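Local coordinates for sensory box/GGDEF family protein (Caulobacter crescentus, PDB 4YME), which probably makes or breaks down the second messenger cyclic di-GMP, as a membrane-anchored protein with sensory, GGDEF and EAL domains, of which this chain is the GGDEF domain, at residues D5-L10 with A77-G82; I39-F44 with D83-V88. All coordinates share one frame; numbering follows the deposited sequence.

Interaction 1 of 2, residues D5-L10 with A77-G82; sequences DGLTGL and AARLGG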
loop_
_atom_site.group_PDB
_atom_site.type_symbol
_atom_site.label_atom_id
_atom_site.label_comp_id
_atom_site.label_asym_id
_atom_site.label_seq_id
_atom_site.Cartn_x
_atom_site.Cartn_y
_atom_site.Cartn_z
ATOM N N ASP A 5 7.698 -10.587 -2.777
ATOM C CA ASP A 5 8.204 -9.779 -3.863
ATOM C C ASP A 5 9.712 -9.802 -3.737
ATOM O O ASP A 5 10.277 -9.353 -2.728
ATOM C CB ASP A 5 7.705 -8.341 -3.739
ATOM C CG ASP A 5 8.265 -7.429 -4.808
ATOM O OD1 ASP A 5 8.142 -7.762 -6.008
ATOM O OD2 ASP A 5 8.826 -6.374 -4.435
ATOM N N GLY A 6 10.376 -10.276 -4.779
ATOM C CA GLY A 6 11.858 -10.371 -4.717
ATOM C C GLY A 6 12.535 -9.037 -4.504
ATOM O O GLY A 6 13.496 -8.906 -3.721
ATOM N N LEU A 7 12.096 -8.002 -5.240
ATOM C CA LEU A 7 12.775 -6.747 -5.172
ATOM C C LEU A 7 12.751 -6.176 -3.768
ATOM O O LEU A 7 13.758 -5.707 -3.327
ATOM C CB LEU A 7 12.171 -5.724 -6.145
ATOM C CG LEU A 7 12.927 -4.436 -6.273
ATOM C CD1 LEU A 7 14.309 -4.550 -6.940
ATOM C CD2 LEU A 7 12.012 -3.398 -6.954
ATOM N N THR A 8 11.627 -6.257 -3.067
ATOM C CA THR A 8 11.415 -5.523 -1.813
ATOM C C THR A 8 11.232 -6.386 -0.549
ATOM O O THR A 8 11.472 -5.909 0.546
ATOM C CB THR A 8 10.099 -4.662 -1.882
ATOM O OG1 THR A 8 8.963 -5.506 -1.992
ATOM C CG2 THR A 8 10.149 -3.636 -3.004
ATOM N N GLY A 9 10.925 -7.666 -0.703
ATOM C CA GLY A 9 10.634 -8.489 0.450
ATOM C C GLY A 9 9.254 -8.355 1.068
ATOM O O GLY A 9 8.934 -9.049 2.060
ATOM N N LEU A 10 8.436 -7.481 0.511
ATOM C CA LEU A 10 7.019 -7.433 0.897
ATOM C C LEU A 10 6.320 -8.641 0.293
ATOM O O LEU A 10 6.902 -9.450 -0.402
ATOM C CB LEU A 10 6.352 -6.166 0.316
ATOM C CG LEU A 10 6.949 -4.864 0.822
ATOM C CD1 LEU A 10 6.258 -3.660 0.205
ATOM C CD2 LEU A 10 6.942 -4.769 2.299
ATOM N N ALA A 77 1.680 -5.804 4.161
ATOM C CA ALA A 77 1.986 -4.978 2.983
ATOM C C ALA A 77 2.512 -5.826 1.864
ATOM O O ALA A 77 3.218 -6.818 2.081
ATOM C CB ALA A 77 2.929 -3.910 3.320
ATOM N N ALA A 78 2.214 -5.396 0.649
ATOM C CA ALA A 78 2.561 -6.064 -0.600
ATOM C C ALA A 78 3.000 -5.059 -1.657
ATOM O O ALA A 78 2.584 -3.894 -1.571
ATOM C CB ALA A 78 1.401 -6.822 -1.161
ATOM N N ARG A 79 3.819 -5.475 -2.606
ATOM C CA ARG A 79 4.037 -4.685 -3.820
ATOM C C ARG A 79 3.437 -5.507 -4.957
ATOM O O ARG A 79 3.724 -6.697 -5.087
ATOM C CB ARG A 79 5.522 -4.436 -4.081
ATOM C CG ARG A 79 5.743 -3.519 -5.301
ATOM C CD ARG A 79 7.197 -3.164 -5.568
ATOM N NE ARG A 79 7.873 -4.282 -6.128
ATOM C CZ ARG A 79 8.107 -4.484 -7.434
ATOM N NH1 ARG A 79 7.730 -3.632 -8.402
ATOM N NH2 ARG A 79 8.732 -5.570 -7.794
ATOM N N LEU A 80 2.558 -4.901 -5.750
ATOM C CA LEU A 80 1.949 -5.690 -6.858
ATOM C C LEU A 80 2.876 -5.859 -8.045
ATOM O O LEU A 80 2.925 -6.946 -8.660
ATOM C CB LEU A 80 0.598 -5.108 -7.253
ATOM C CG LEU A 80 -0.387 -5.033 -6.075
ATOM C CD1 LEU A 80 -1.733 -4.344 -6.435
ATOM C CD2 LEU A 80 -0.618 -6.464 -5.589
ATOM N N GLY A 81 3.704 -4.851 -8.270
ATOM C CA GLY A 81 4.270 -4.532 -9.577
ATOM C C GLY A 81 4.371 -3.022 -9.777
ATOM O O GLY A 81 3.571 -2.205 -9.286
ATOM N N GLY A 82 5.380 -2.612 -10.507
ATOM C CA GLY A 82 5.666 -1.210 -10.622
ATOM C C GLY A 82 5.776 -0.592 -9.260
ATOM O O GLY A 82 6.339 -1.196 -8.346
#
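D5 OD2 is gripped by two strong donors: T8 OG1 of its own loop at 2.6 Å, on the lone pair away from OD1, and R79 NE of the strand at 2.9 Å. The R79 bond is nearly straight (175°) and lies in the guanidinium plane, yet it reaches the carboxylate from above its plane. R79 NH2 takes D5 OD1 as well, at 2.9 Å but more bent, so the salt bridge is side-on, one nitrogen to each oxygen, with the two flat groups 57° apart. It ties the DxLT motif that opens GGDEF domains (D5-T8) to the arginine of RxGGDEF. The arginine chain runs extended to CG and CD, then bends at chi3 (74°), turning NE and NH2 to D5 while NH1 holds G82 O at 2.8 Å; bonds at two edges thus limit the guanidinium's rotation. L7 CD2 sits over one of its faces, and T8 CG2 lies 3.9 Å from R79 NE. T8 OG1 also accepts from L10 N at 3.2 Å, an ST turn. L10 lays CB 3.9 Å from A78 CA. The loop, leading into helix 13-30, lies along edge strand 76-81, L11 bonding to the backbones of A77 and R79, while L7, T8, L10 and R79 pack on helix 53-70.

Interaction 2 of 2, residues I39-F44 with D83-V88; sequences IDLDHF and DEFIVV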
loop_
_atom_site.group_PDB
_atom_site.type_symbol
_atom_site.label_atom_id
_atom_site.label_comp_id
_atom_site.label_asym_id
_atom_site.label_seq_id
_atom_site.Cartn_x
_atom_site.Cartn_y
_atom_site.Cartn_z
ATOM N N ILE A 39 -1.636 2.193 -2.862
ATOM C CA ILE A 39 -0.700 3.304 -2.796
ATOM C C ILE A 39 0.132 3.345 -4.043
ATOM O O ILE A 39 0.537 2.293 -4.544
ATOM C CB ILE A 39 0.301 3.087 -1.647
ATOM C CG1 ILE A 39 -0.413 2.970 -0.308
ATOM C CG2 ILE A 39 1.407 4.155 -1.635
ATOM C CD1 ILE A 39 0.411 2.354 0.819
ATOM N N ASP A 40 0.379 4.535 -4.581
ATOM C CA ASP A 40 1.363 4.607 -5.646
ATOM C C ASP A 40 2.224 5.820 -5.475
ATOM O O ASP A 40 1.938 6.638 -4.629
ATOM C CB ASP A 40 0.798 4.400 -7.011
ATOM C CG ASP A 40 0.123 5.567 -7.582
ATOM O OD1 ASP A 40 -0.015 6.599 -6.914
ATOM O OD2 ASP A 40 -0.111 5.444 -8.810
ATOM N N LEU A 41 3.342 5.858 -6.175
ATOM C CA LEU A 41 4.333 6.904 -5.977
ATOM C C LEU A 41 4.164 7.995 -7.042
ATOM O O LEU A 41 4.051 7.720 -8.233
ATOM C CB LEU A 41 5.764 6.319 -6.010
ATOM C CG LEU A 41 6.030 5.289 -4.911
ATOM C CD1 LEU A 41 7.470 4.801 -5.031
ATOM C CD2 LEU A 41 5.752 5.860 -3.467
ATOM N N ASP A 42 4.251 9.234 -6.589
ATOM C CA ASP A 42 3.973 10.392 -7.467
ATOM C C ASP A 42 5.036 10.588 -8.525
ATOM O O ASP A 42 4.732 11.085 -9.634
ATOM C CB ASP A 42 3.807 11.644 -6.626
ATOM C CG ASP A 42 2.483 11.667 -5.839
ATOM O OD1 ASP A 42 1.631 10.776 -5.967
ATOM O OD2 ASP A 42 2.370 12.598 -5.053
ATOM N N HIS A 43 6.280 10.224 -8.230
ATOM C CA HIS A 43 7.405 10.582 -9.125
ATOM C C HIS A 43 8.314 9.419 -9.476
ATOM O O HIS A 43 9.502 9.579 -9.778
ATOM C CB HIS A 43 8.206 11.735 -8.552
ATOM C CG HIS A 43 7.371 12.888 -8.110
ATOM N ND1 HIS A 43 6.771 13.755 -8.993
ATOM C CD2 HIS A 43 7.071 13.325 -6.875
ATOM C CE1 HIS A 43 6.105 14.664 -8.305
ATOM N NE2 HIS A 43 6.278 14.437 -7.019
ATOM N N PHE A 44 7.745 8.234 -9.539
ATOM C CA PHE A 44 8.452 7.040 -9.981
ATOM C C PHE A 44 8.881 7.091 -11.436
ATOM O O PHE A 44 10.033 6.856 -11.745
ATOM C CB PHE A 44 7.528 5.836 -9.727
ATOM C CG PHE A 44 8.063 4.543 -10.152
ATOM C CD1 PHE A 44 9.101 3.910 -9.462
ATOM C CD2 PHE A 44 7.505 3.895 -11.213
ATOM C CE1 PHE A 44 9.567 2.661 -9.833
ATOM C CE2 PHE A 44 7.959 2.662 -11.597
ATOM C CZ PHE A 44 9.016 2.042 -10.905
ATOM N N ASP A 83 5.195 0.587 -9.135
ATOM C CA ASP A 83 5.135 1.360 -7.912
ATOM C C ASP A 83 3.782 1.291 -7.216
ATOM O O ASP A 83 3.453 2.199 -6.451
ATOM C CB ASP A 83 5.488 2.807 -8.169
ATOM C CG ASP A 83 4.452 3.535 -9.048
ATOM O OD1 ASP A 83 3.859 2.901 -9.948
ATOM O OD2 ASP A 83 4.257 4.730 -8.785
ATOM N N GLU A 84 3.073 0.205 -7.404
ATOM C CA GLU A 84 1.776 -0.026 -6.787
ATOM C C GLU A 84 1.925 -0.923 -5.560
ATOM O O GLU A 84 2.359 -2.076 -5.681
ATOM C CB GLU A 84 0.902 -0.725 -7.780
ATOM C CG GLU A 84 0.410 0.161 -8.904
ATOM C CD GLU A 84 -0.786 -0.525 -9.476
ATOM O OE1 GLU A 84 -1.857 -0.480 -8.823
ATOM O OE2 GLU A 84 -0.581 -1.217 -10.484
ATOM N N PHE A 85 1.601 -0.382 -4.413
ATOM C CA PHE A 85 1.695 -1.095 -3.142
ATOM C C PHE A 85 0.316 -1.226 -2.537
ATOM O O PHE A 85 -0.617 -0.451 -2.865
ATOM C CB PHE A 85 2.587 -0.350 -2.205
ATOM C CG PHE A 85 4.036 -0.262 -2.664
ATOM C CD1 PHE A 85 4.465 0.699 -3.534
ATOM C CD2 PHE A 85 4.977 -1.145 -2.134
ATOM C CE1 PHE A 85 5.804 0.782 -3.905
ATOM C CE2 PHE A 85 6.307 -1.072 -2.503
ATOM C CZ PHE A 85 6.736 -0.097 -3.416
ATOM N N ILE A 86 0.139 -2.222 -1.661
ATOM C CA ILE A 86 -1.102 -2.412 -0.948
ATOM C C ILE A 86 -0.782 -2.630 0.508
ATOM O O ILE A 86 0.140 -3.405 0.859
ATOM C CB ILE A 86 -1.874 -3.635 -1.454
ATOM C CG1 ILE A 86 -2.247 -3.494 -2.901
ATOM C CG2 ILE A 86 -3.074 -3.959 -0.548
ATOM C CD1 ILE A 86 -3.426 -2.751 -3.118
ATOM N N VAL A 87 -1.552 -1.991 1.381
ATOM C CA VAL A 87 -1.507 -2.278 2.809
ATOM C C VAL A 87 -2.866 -2.750 3.229
ATOM O O VAL A 87 -3.897 -2.151 2.887
ATOM C CB VAL A 87 -1.102 -1.037 3.636
ATOM C CG1 VAL A 87 -1.313 -1.296 5.098
ATOM C CG2 VAL A 87 0.333 -0.615 3.304
ATOM N N VAL A 88 -2.898 -3.873 3.935
ATOM C CA VAL A 88 -4.110 -4.378 4.551
ATOM C C VAL A 88 -4.048 -4.153 6.035
ATOM O O VAL A 88 -3.138 -4.629 6.703
ATOM C CB VAL A 88 -4.348 -5.868 4.203
ATOM C CG1 VAL A 88 -5.582 -6.383 4.934
ATOM C CG2 VAL A 88 -4.416 -6.104 2.715
#
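F85, the last residue of the GGDEF signature (81-85), forms a hydrogen-bonded antiparallel pair with I39, where strand 33-41 meets the strand leaving the hairpin. I39 N gives to F85 O at 2.8 Å and F85 N to I39 O at 2.9 Å. This end is tight and buried: I39 CB meets F85 CB on one sheet face, I39 CD1 touches V87 CG2, and helix 53-70 covers the F85 ring through T63 and L67. Toward D83 no second such pair follows; CA-H...O contacts and the D83 carboxylate join the segments, and the side at D83 and F44 is partly exposed. D83 CG stands between its backbone N and carbonyl carbon (chi1 67°), which brings OD2 to L41 N at 3.0 Å in a bent bond (146°), pressed also against L41 O. An alanine here keeps CB over F44 but lacks the carboxylate, and would probably leave L41 N without its acceptor and open a gap beside the ring. D40 OD2, 4.4 Å from D83 OD2, is paired with K154; these acids are placed consistently with the metal and nucleotide phosphate site of related GGDEF domains. The D83 carboxylate stacks nearly parallel to the F44 ring (11° between planes), D83 CB lying over its face, 3.9 Å from the centroid.

Overall arrangement
Interactions 1 and 2 have centres about 10 Å apart and share the four-stranded antiparallel sheet of the ferredoxin-like GGDEF domain, whose strand order is 76-81, 84-91, 33-41, 125-131. Along the chain their segments alternate: 5-10, 39-44, 77-82, 83-88. The last two are consecutive, so the hairpin joins the contacts directly: A78 N probably bonds to I86 O at 2.9 Å, and L80 packs on I86. L10 CD1 also reaches F85 CD2, at 3.7 Å, linking the N-terminal loop to the central strand pair. Interaction 1 lies on the outermost strand 76-81 and interaction 2 joins the two central strands, so each arm of the GGDEF turn has its own partner.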